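Local coordinates for coenzyme F420-dependent N(5),N(10)-methenyltetrahydromethanopterin reductase-related protein (Desulfurobacterium thermolithotrophum DSM 11699, PDB 6HUZ) that binds the iron-guanylylpyridinol cofactor and uses tetrahydrofolate derivatives as substrates, as a bacterial paralog of [Fe]-hydrogenase, at residues Asp45-Asp50 / Ile76-Glu81; Ser247-Lys252 / Thr314-Pro319. One frame throughout, in Å; residues are numbered along the deposited sequence.

Interaction 1 of 2, residues Asp45-Asp50 / Ile76-Glu81. With FE9 (iron-guanylyl pyridinol cofactor), chain B.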
ATOM      1  N   ASP A  45      34.385  15.050 -18.827  1.00 48.44           N
ATOM      2  CA  ASP A  45      35.211  16.022 -18.123  1.00 49.99           C
ATOM      3  C   ASP A  45      34.496  16.185 -16.783  1.00 56.39           C
ATOM      4  O   ASP A  45      33.495  16.894 -16.663  1.00 55.75           O
ATOM      5  CB  ASP A  45      35.327  17.302 -18.942  1.00 52.76           C
ATOM      6  CG  ASP A  45      36.143  17.098 -20.216  1.00 75.71           C
ATOM      7  OD1 ASP A  45      37.214  16.448 -20.142  1.00 81.69           O
ATOM      8  OD2 ASP A  45      35.713  17.584 -21.285  1.00 76.66           O
ATOM      9  N   VAL A  46      34.999  15.461 -15.783  1.00 52.05           N
ATOM     10  CA  VAL A  46      34.387  15.382 -14.474  1.00 47.50           C
ATOM     11  C   VAL A  46      35.044  16.154 -13.335  1.00 49.99           C
ATOM     12  O   VAL A  46      36.265  16.122 -13.137  1.00 48.56           O
ATOM     13  CB  VAL A  46      34.314  13.885 -14.117  1.00 49.61           C
ATOM     14  CG1 VAL A  46      33.537  13.665 -12.823  1.00 45.85           C
ATOM     15  CG2 VAL A  46      33.680  13.084 -15.250  1.00 48.62           C
ATOM     16  N   THR A  47      34.194  16.828 -12.572  1.00 46.30           N
ATOM     17  CA  THR A  47      34.570  17.588 -11.390  1.00 47.40           C
ATOM     18  C   THR A  47      33.761  17.038 -10.223  1.00 47.98           C
ATOM     19  O   THR A  47      32.562  16.758 -10.375  1.00 46.10           O
ATOM     20  CB  THR A  47      34.219  19.063 -11.546  1.00 50.69           C
ATOM     21  OG1 THR A  47      34.897  19.581 -12.685  1.00 50.51           O
ATOM     22  CG2 THR A  47      34.616  19.883 -10.329  1.00 46.51           C
ATOM     23  N   LEU A  48      34.407  16.890  -9.061  1.00 45.93           N
ATOM     24  CA  LEU A  48      33.729  16.435  -7.858  1.00 45.66           C
ATOM     25  C   LEU A  48      33.982  17.512  -6.825  1.00 46.18           C
ATOM     26  O   LEU A  48      35.133  17.823  -6.491  1.00 46.45           O
ATOM     27  CB  LEU A  48      34.180  15.068  -7.345  1.00 46.86           C
ATOM     28  CG  LEU A  48      33.307  14.556  -6.185  1.00 52.51           C
ATOM     29  CD1 LEU A  48      32.893  13.117  -6.383  1.00 49.65           C
ATOM     30  CD2 LEU A  48      34.003  14.772  -4.839  1.00 55.45           C
ATOM     31  N   SER A  49      32.914  18.124  -6.371  1.00 41.74           N
ATOM     32  CA  SER A  49      32.980  19.180  -5.391  1.00 43.21           C
ATOM     33  C   SER A  49      32.474  18.650  -4.064  1.00 45.99           C
ATOM     34  O   SER A  49      31.406  18.038  -4.001  1.00 45.20           O
ATOM     35  CB  SER A  49      32.142  20.373  -5.833  1.00 47.70           C
ATOM     36  OG  SER A  49      32.348  21.488  -4.982  1.00 53.01           O
ATOM     37  N   ASP A  50      33.247  18.869  -3.003  1.00 43.60           N
ATOM     38  CA  ASP A  50      32.860  18.434  -1.658  1.00 44.42           C
ATOM     39  C   ASP A  50      33.653  19.275  -0.680  1.00 47.44           C
ATOM     40  O   ASP A  50      34.851  19.398  -0.827  1.00 48.68           O
ATOM     41  CB  ASP A  50      33.124  16.942  -1.429  1.00 45.73           C
ATOM     42  CG  ASP A  50      32.606  16.429  -0.097  1.00 53.24           C
ATOM     43  OD1 ASP A  50      32.973  17.002   0.945  1.00 56.48           O
ATOM     44  OD2 ASP A  50      31.841  15.452  -0.099  1.00 49.19           O
ATOM     45  N   ILE A  76      30.350  26.713  -6.099  1.00 52.44           N
ATOM     46  CA  ILE A  76      30.032  27.720  -7.112  1.00 52.76           C
ATOM     47  C   ILE A  76      30.979  27.598  -8.306  1.00 55.56           C
ATOM     48  O   ILE A  76      30.540  27.626  -9.452  1.00 54.54           O
ATOM     49  CB  ILE A  76      30.049  29.151  -6.515  1.00 56.12           C
ATOM     50  CG1 ILE A  76      28.795  29.382  -5.643  1.00 56.84           C
ATOM     51  CG2 ILE A  76      30.131  30.191  -7.641  1.00 57.42           C
ATOM     52  CD1 ILE A  76      28.723  30.755  -4.982  1.00 70.86           C
ATOM     53  N   GLU A  77      32.268  27.465  -8.058  1.00 54.54           N
ATOM     54  CA  GLU A  77      33.206  27.356  -9.166  1.00 56.22           C
ATOM     55  C   GLU A  77      32.987  26.054  -9.909  1.00 56.05           C
ATOM     56  O   GLU A  77      33.121  26.020 -11.130  1.00 56.66           O
ATOM     57  CB  GLU A  77      34.655  27.496  -8.693  1.00 59.32           C
ATOM     58  CG  GLU A  77      35.111  28.941  -8.605  1.00 78.72           C
ATOM     59  CD  GLU A  77      35.117  29.679  -9.930  1.00 91.50           C
ATOM     60  OE1 GLU A  77      35.747  29.181 -10.891  1.00 89.19           O
ATOM     61  OE2 GLU A  77      34.487  30.761 -10.008  1.00 63.36           O
ATOM     62  N   ALA A  78      32.621  24.991  -9.183  1.00 47.36           N
ATOM     63  CA  ALA A  78      32.376  23.683  -9.773  1.00 46.49           C
ATOM     64  C   ALA A  78      31.167  23.693 -10.717  1.00 46.15           C
ATOM     65  O   ALA A  78      31.082  22.842 -11.598  1.00 43.76           O
ATOM     66  CB  ALA A  78      32.143  22.657  -8.670  1.00 46.38           C
ATOM     67  N   ALA A  79      30.240  24.647 -10.542  1.00 44.87           N
ATOM     68  CA  ALA A  79      29.034  24.737 -11.379  1.00 46.44           C
ATOM     69  C   ALA A  79      29.253  25.436 -12.728  1.00 51.83           C
ATOM     70  O   ALA A  79      28.563  25.121 -13.688  1.00 50.41           O
ATOM     71  CB  ALA A  79      27.947  25.475 -10.616  1.00 45.54           C
ATOM     72  N   LYS A  80      30.193  26.372 -12.783  1.00 53.22           N
ATOM     73  CA  LYS A  80      30.530  27.208 -13.944  1.00 53.44           C
ATOM     74  C   LYS A  80      30.472  26.549 -15.327  1.00 55.79           C
ATOM     75  O   LYS A  80      29.904  27.164 -16.244  1.00 55.94           O
ATOM     76  CB  LYS A  80      31.888  27.888 -13.760  1.00 58.77           C
ATOM     77  CG  LYS A  80      32.018  28.715 -12.472  1.00 78.37           C
ATOM     78  CD  LYS A  80      31.587  30.163 -12.626  1.00 81.48           C
ATOM     79  CE  LYS A  80      31.778  30.917 -11.334  1.00 69.42           C
ATOM     80  NZ  LYS A  80      32.312  32.290 -11.538  1.00 78.93           N
ATOM     81  N   GLU A  81      31.038  25.348 -15.531  1.00 52.07           N
ATOM     82  CA  GLU A  81      30.932  24.752 -16.887  1.00 52.53           C
ATOM     83  C   GLU A  81      30.067  23.467 -16.878  1.00 56.48           C
ATOM     84  O   GLU A  81      30.027  22.738 -17.866  1.00 56.34           O
ATOM     85  CB  GLU A  81      32.304  24.429 -17.503  1.00 55.78           C
ATOM     86  CG  GLU A  81      33.416  25.394 -17.160  1.00 65.63           C
ATOM     87  CD  GLU A  81      34.768  24.828 -17.531  1.00109.37           C
ATOM     88  OE1 GLU A  81      35.289  25.199 -18.606  1.00126.21           O
ATOM     89  OE2 GLU A  81      35.303  24.005 -16.751  1.00107.25           O
TER
HETATM   90  O2  FE9 B 401      23.174   6.046   1.179  1.00 34.73           O
HETATM   91 FE   FE9 B 401      21.949   6.297  -1.794  1.00 38.83          FE
HETATM   92  C1F FE9 B 401      23.531   5.482  -2.230  1.00 43.65           C
HETATM   93  O1F FE9 B 401      24.508   4.980  -2.505  1.00 45.55           O
HETATM   94  C2F FE9 B 401      21.110   5.239  -3.037  1.00 42.29           C
HETATM   95  O2F FE9 B 401      20.612   4.605  -3.829  1.00 38.49           O
HETATM   96  C8  FE9 B 401      22.142   7.745  -3.017  1.00 36.75           C
HETATM   97  O18 FE9 B 401      21.854   7.653  -4.197  1.00 41.07           O
HETATM   98  C7  FE9 B 401      22.664   9.066  -2.477  1.00 36.62           C
HETATM   99  C6  FE9 B 401      23.141   8.777  -1.083  1.00 33.09           C
HETATM  100  N1  FE9 B 401      22.903   7.490  -0.573  1.00 36.67           N
HETATM  101  C5  FE9 B 401      23.850   9.810  -0.311  1.00 35.77           C
HETATM  102  C5M FE9 B 401      24.036  11.180  -0.897  1.00 28.74           C
HETATM  103  C4  FE9 B 401      24.312   9.473   1.045  1.00 39.15           C
HETATM  104  C3  FE9 B 401      24.050   8.109   1.583  1.00 37.50           C
HETATM  105  C3M FE9 B 401      24.511   7.684   2.954  1.00 29.52           C
HETATM  106  C2  FE9 B 401      23.329   7.115   0.703  1.00 32.60           C
HETATM  107  O3P FE9 B 401      24.891  10.471   1.768  1.00 43.88           O
HETATM  108  P1  FE9 B 401      26.485  10.610   1.989  1.00 36.62           P
HETATM  109  O1P FE9 B 401      27.123   9.327   1.738  1.00 26.09           O
HETATM  110  O2P FE9 B 401      26.708  10.947   3.555  1.00 34.30           O
HETATM  111  O5' FE9 B 401      26.969  11.749   0.987  1.00 35.40           O
HETATM  112  C5' FE9 B 401      26.667  13.122   1.184  1.00 33.42           C
HETATM  113  C4' FE9 B 401      27.920  13.895   0.787  1.00 29.23           C
HETATM  114  O4' FE9 B 401      27.639  15.290   0.789  1.00 33.96           O
HETATM  115  C1' FE9 B 401      28.821  15.969   1.192  1.00 30.10           C
HETATM  116  C2' FE9 B 401      29.377  15.089   2.291  1.00 41.09           C
HETATM  117  O2' FE9 B 401      30.767  15.307   2.571  1.00 48.18           O
HETATM  118  C3' FE9 B 401      29.083  13.692   1.758  1.00 33.67           C
HETATM  119  O3' FE9 B 401      30.189  13.123   1.055  1.00 35.22           O
HETATM  120  N9A FE9 B 401      28.494  17.359   1.561  1.00 33.44           N
HETATM  121  C4A FE9 B 401      28.531  18.329   0.677  1.00 37.87           C
HETATM  122  N3A FE9 B 401      28.901  18.379  -0.623  1.00 39.37           N
HETATM  123  C2A FE9 B 401      28.888  19.569  -1.258  1.00 37.18           C
HETATM  124  N2A FE9 B 401      29.226  19.568  -2.566  1.00 37.80           N
HETATM  125  N1A FE9 B 401      28.543  20.729  -0.666  1.00 38.06           N
HETATM  126  C6A FE9 B 401      28.216  20.803   0.636  1.00 35.53           C
HETATM  127  O6A FE9 B 401      27.882  21.878   1.163  1.00 37.70           O
HETATM  128  C5A FE9 B 401      28.171  19.555   1.401  1.00 37.77           C
HETATM  129  N7A FE9 B 401      27.887  19.197   2.662  1.00 37.73           N
HETATM  130  C8A FE9 B 401      28.085  17.856   2.745  1.00 31.54           C
HETATM  131  O   HOH W   1      21.077   5.148  -0.070  1.00 38.05           O
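S49 and A78 meet through their beta carbons, CB to CB at 3.6 Å, where strand 45-49 faces the short helix 75-79. Each side chain points toward the other segment, and two such small residues let strand and helix come close, with the alpha carbons of S49 and A78 6.3 Å apart. T47, two residues back on the same face of the strand, brings up its methyl: with OG1 beside the backbone N (chi1 -59°), CG2 falls anti to that N and lies 4.1 Å from CB of A78. The S49 hydroxyl is spoken for by D75 OD1 at the start of the helix, and the other oxygen of D75 binds the cofactor.

Just beyond the strand, D50 turns to the ribose of the cofactor. Its OD2 accepts from O2' at 2.9 Å and from O3' at 3.1 Å, and also takes the backbone N-H of F8, so three donors grip one oxygen. With an alanine here, both ribose hydroxyls would probably lose their common acceptor and the sugar would be freer to turn. The S49 carbonyl oxygen adds a weak bond from guanine N2A. An acid after the second strand, gripping the ribose diol, is a classic Rossmann feature.

Strand 45-49 runs parallel between strands 70-72 and 2-6. V46 and L48 pack on helix 32-41, while A78 also touches T72 and Y6.

Interaction 2 of 2, residues Ser247-Lys252 / Thr314-Pro319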
ATOM      1  N   SER A 247      -1.095   2.223   4.144  1.00 21.99           N
ATOM      2  CA  SER A 247      -0.397   3.517   3.959  1.00 22.04           C
ATOM      3  C   SER A 247      -1.025   4.619   4.864  1.00 26.89           C
ATOM      4  O   SER A 247      -0.298   5.353   5.534  1.00 24.12           O
ATOM      5  CB  SER A 247      -0.508   3.968   2.495  1.00 16.39           C
ATOM      6  OG  SER A 247       0.312   5.114   2.322  1.00 23.18           O
ATOM      7  N   SER A 248      -2.380   4.730   4.874  1.00 23.27           N
ATOM      8  CA  SER A 248      -3.082   5.745   5.674  1.00 22.94           C
ATOM      9  C   SER A 248      -2.793   5.579   7.169  1.00 26.82           C
ATOM     10  O   SER A 248      -2.602   6.569   7.892  1.00 24.87           O
ATOM     11  CB  SER A 248      -4.608   5.656   5.469  1.00 23.41           C
ATOM     12  OG  SER A 248      -4.908   5.941   4.103  1.00 24.05           O
ATOM     13  N   LEU A 249      -2.763   4.319   7.627  1.00 26.98           N
ATOM     14  CA  LEU A 249      -2.522   4.010   9.040  1.00 26.46           C
ATOM     15  C   LEU A 249      -1.111   4.395   9.475  1.00 22.97           C
ATOM     16  O   LEU A 249      -0.946   4.994  10.554  1.00 24.02           O
ATOM     17  CB  LEU A 249      -2.816   2.530   9.323  1.00 23.71           C
ATOM     18  CG  LEU A 249      -4.294   2.176   9.357  1.00 24.94           C
ATOM     19  CD1 LEU A 249      -4.491   0.642   9.276  1.00 25.93           C
ATOM     20  CD2 LEU A 249      -4.988   2.774  10.575  1.00 24.59           C
ATOM     21  N   VAL A 250      -0.113   4.061   8.672  1.00 23.71           N
ATOM     22  CA  VAL A 250       1.295   4.420   8.955  1.00 22.24           C
ATOM     23  C   VAL A 250       1.426   5.962   8.911  1.00 24.82           C
ATOM     24  O   VAL A 250       2.012   6.543   9.810  1.00 24.62           O
ATOM     25  CB  VAL A 250       2.301   3.745   7.977  1.00 27.21           C
ATOM     26  CG1 VAL A 250       3.727   4.292   8.201  1.00 23.78           C
ATOM     27  CG2 VAL A 250       2.275   2.226   8.130  1.00 24.67           C
ATOM     28  N   THR A 251       0.872   6.623   7.887  1.00 24.07           N
ATOM     29  CA  THR A 251       0.976   8.094   7.800  1.00 23.68           C
ATOM     30  C   THR A 251       0.362   8.815   8.961  1.00 28.04           C
ATOM     31  O   THR A 251       0.931   9.761   9.515  1.00 29.60           O
ATOM     32  CB  THR A 251       0.292   8.604   6.518  1.00 27.90           C
ATOM     33  OG1 THR A 251       1.025   8.117   5.415  1.00 28.44           O
ATOM     34  CG2 THR A 251       0.201  10.152   6.436  1.00 26.35           C
ATOM     35  N   LYS A 252      -0.833   8.422   9.315  1.00 26.77           N
ATOM     36  CA  LYS A 252      -1.511   9.101  10.383  1.00 26.84           C
ATOM     37  C   LYS A 252      -1.124   8.638  11.777  1.00 33.40           C
ATOM     38  O   LYS A 252      -0.990   9.470  12.678  1.00 35.24           O
ATOM     39  CB  LYS A 252      -3.022   8.872  10.187  1.00 28.83           C
ATOM     40  CG  LYS A 252      -3.928   9.503  11.214  1.00 41.19           C
ATOM     41  CD  LYS A 252      -4.078  10.974  11.020  1.00 51.18           C
ATOM     42  CE  LYS A 252      -5.321  11.476  11.717  1.00 47.58           C
ATOM     43  NZ  LYS A 252      -5.547  12.909  11.409  1.00 72.06           N
ATOM     44  N   THR A 314     -10.407   9.072  10.989  1.00 38.45           N
ATOM     45  CA  THR A 314      -9.999   9.294   9.611  1.00 37.68           C
ATOM     46  C   THR A 314     -10.578   8.214   8.730  1.00 36.57           C
ATOM     47  O   THR A 314     -11.092   7.199   9.220  1.00 37.48           O
ATOM     48  CB  THR A 314      -8.471   9.363   9.442  1.00 51.11           C
ATOM     49  OG1 THR A 314      -8.192   9.875   8.127  1.00 48.18           O
ATOM     50  CG2 THR A 314      -7.795   8.004   9.623  1.00 42.92           C
ATOM     51  N   TYR A 315     -10.487   8.451   7.439  1.00 29.39           N
ATOM     52  CA  TYR A 315     -10.948   7.575   6.382  1.00 31.65           C
ATOM     53  C   TYR A 315      -9.717   6.887   5.801  1.00 39.93           C
ATOM     54  O   TYR A 315      -9.146   7.371   4.806  1.00 45.57           O
ATOM     55  CB  TYR A 315     -11.594   8.397   5.280  1.00 36.11           C
ATOM     56  CG  TYR A 315     -12.967   8.910   5.629  1.00 38.09           C
ATOM     57  CD1 TYR A 315     -14.096   8.151   5.377  1.00 40.94           C
ATOM     58  CD2 TYR A 315     -13.135  10.154   6.219  1.00 40.45           C
ATOM     59  CE1 TYR A 315     -15.364   8.619   5.690  1.00 47.45           C
ATOM     60  CE2 TYR A 315     -14.398  10.634   6.539  1.00 42.24           C
ATOM     61  CZ  TYR A 315     -15.514   9.868   6.263  1.00 53.93           C
ATOM     62  OH  TYR A 315     -16.771  10.319   6.588  1.00 59.84           O
ATOM     63  N   THR A 316      -9.305   5.765   6.407  1.00 26.80           N
ATOM     64  CA  THR A 316      -8.098   5.080   5.928  1.00 29.54           C
ATOM     65  C   THR A 316      -8.141   4.571   4.497  1.00 28.88           C
ATOM     66  O   THR A 316      -7.095   4.474   3.884  1.00 27.75           O
ATOM     67  CB  THR A 316      -7.750   3.922   6.871  1.00 29.36           C
ATOM     68  OG1 THR A 316      -8.787   2.963   6.813  1.00 37.04           O
ATOM     69  CG2 THR A 316      -7.562   4.374   8.307  1.00 31.60           C
ATOM     70  N   SER A 317      -9.305   4.233   3.973  1.00 26.73           N
ATOM     71  CA  SER A 317      -9.465   3.680   2.614  1.00 25.08           C
ATOM     72  C   SER A 317      -9.768   4.729   1.557  1.00 31.18           C
ATOM     73  O   SER A 317      -9.975   4.374   0.387  1.00 31.70           O
ATOM     74  CB  SER A 317     -10.617   2.647   2.622  1.00 25.37           C
ATOM     75  OG  SER A 317     -11.904   3.242   2.782  1.00 28.64           O
ATOM     76  N   ALA A 318      -9.826   6.001   1.922  1.00 29.73           N
ATOM     77  CA  ALA A 318     -10.137   6.999   0.903  1.00 31.86           C
ATOM     78  C   ALA A 318      -9.069   6.968  -0.228  1.00 29.64           C
ATOM     79  O   ALA A 318      -7.875   7.144   0.036  1.00 26.78           O
ATOM     80  CB  ALA A 318     -10.232   8.387   1.529  1.00 34.97           C
ATOM     81  N   PRO A 319      -9.484   6.702  -1.486  1.00 28.52           N
ATOM     82  CA  PRO A 319      -8.513   6.620  -2.587  1.00 26.31           C
ATOM     83  C   PRO A 319      -7.881   7.951  -2.970  1.00 27.74           C
ATOM     84  O   PRO A 319      -8.533   8.826  -3.535  1.00 31.43           O
ATOM     85  CB  PRO A 319      -9.331   6.008  -3.743  1.00 29.47           C
ATOM     86  CG  PRO A 319     -10.602   5.558  -3.144  1.00 38.42           C
ATOM     87  CD  PRO A 319     -10.852   6.443  -1.973  1.00 34.49           C
TER
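A chi1 of -63° sets OG of S248 anti to its own carbonyl carbon, beside the backbone N, and from there it meets the carbonyl oxygen of T316 at 2.6 Å. Q244 O, one turn earlier in the helix, is a second acceptor for the same single proton. In T316 a chi1 of 65° puts OG1 between the backbone N and the carbonyl carbon, which turns CG2 anti to the latter, and this methyl reaches CD2 of L249 at 3.8 Å, the two side chains crossing at a slant. OG1 is left for E197 of the second subunit. Threonine thus suits a place that is greasy on one side and polar on the other, and a small serine lets the loop come near.

Farther along the helix the contact is looser, with CE of K252 4.4 Å from CB of T314. The ammonium of K252 forms salt bridges with E312 and with E325 of the second subunit.

Residues Y315 to A318 make a type I beta turn, and P319 takes the N-cap position of helix 320-331. This turn leads into a helix and lies against helix 232-262 at the subunit interface, consistent with the intertwined dimer of [Fe]-hydrogenases.

Both contacts are buried, yet they belong to different parts of the protein, on opposite sides of the chain's centre with their own centres 44 Å apart and no shared element. Interaction 1 lies in the Rossmann-like N-terminal domain and joins a sheet strand to a short helix through van der Waals contact of small side chains; its polar chemistry is turned to the cofactor. Interaction 2 joins a long helix to a loop in the helical C-terminal part, and there a serine hydroxyl close to a backbone carbonyl, whose proton may instead go to its own helix, adds to methyl packing. Its polar groups answer largely to the second subunit, whereas no other protein chain touches the segments of interaction 1.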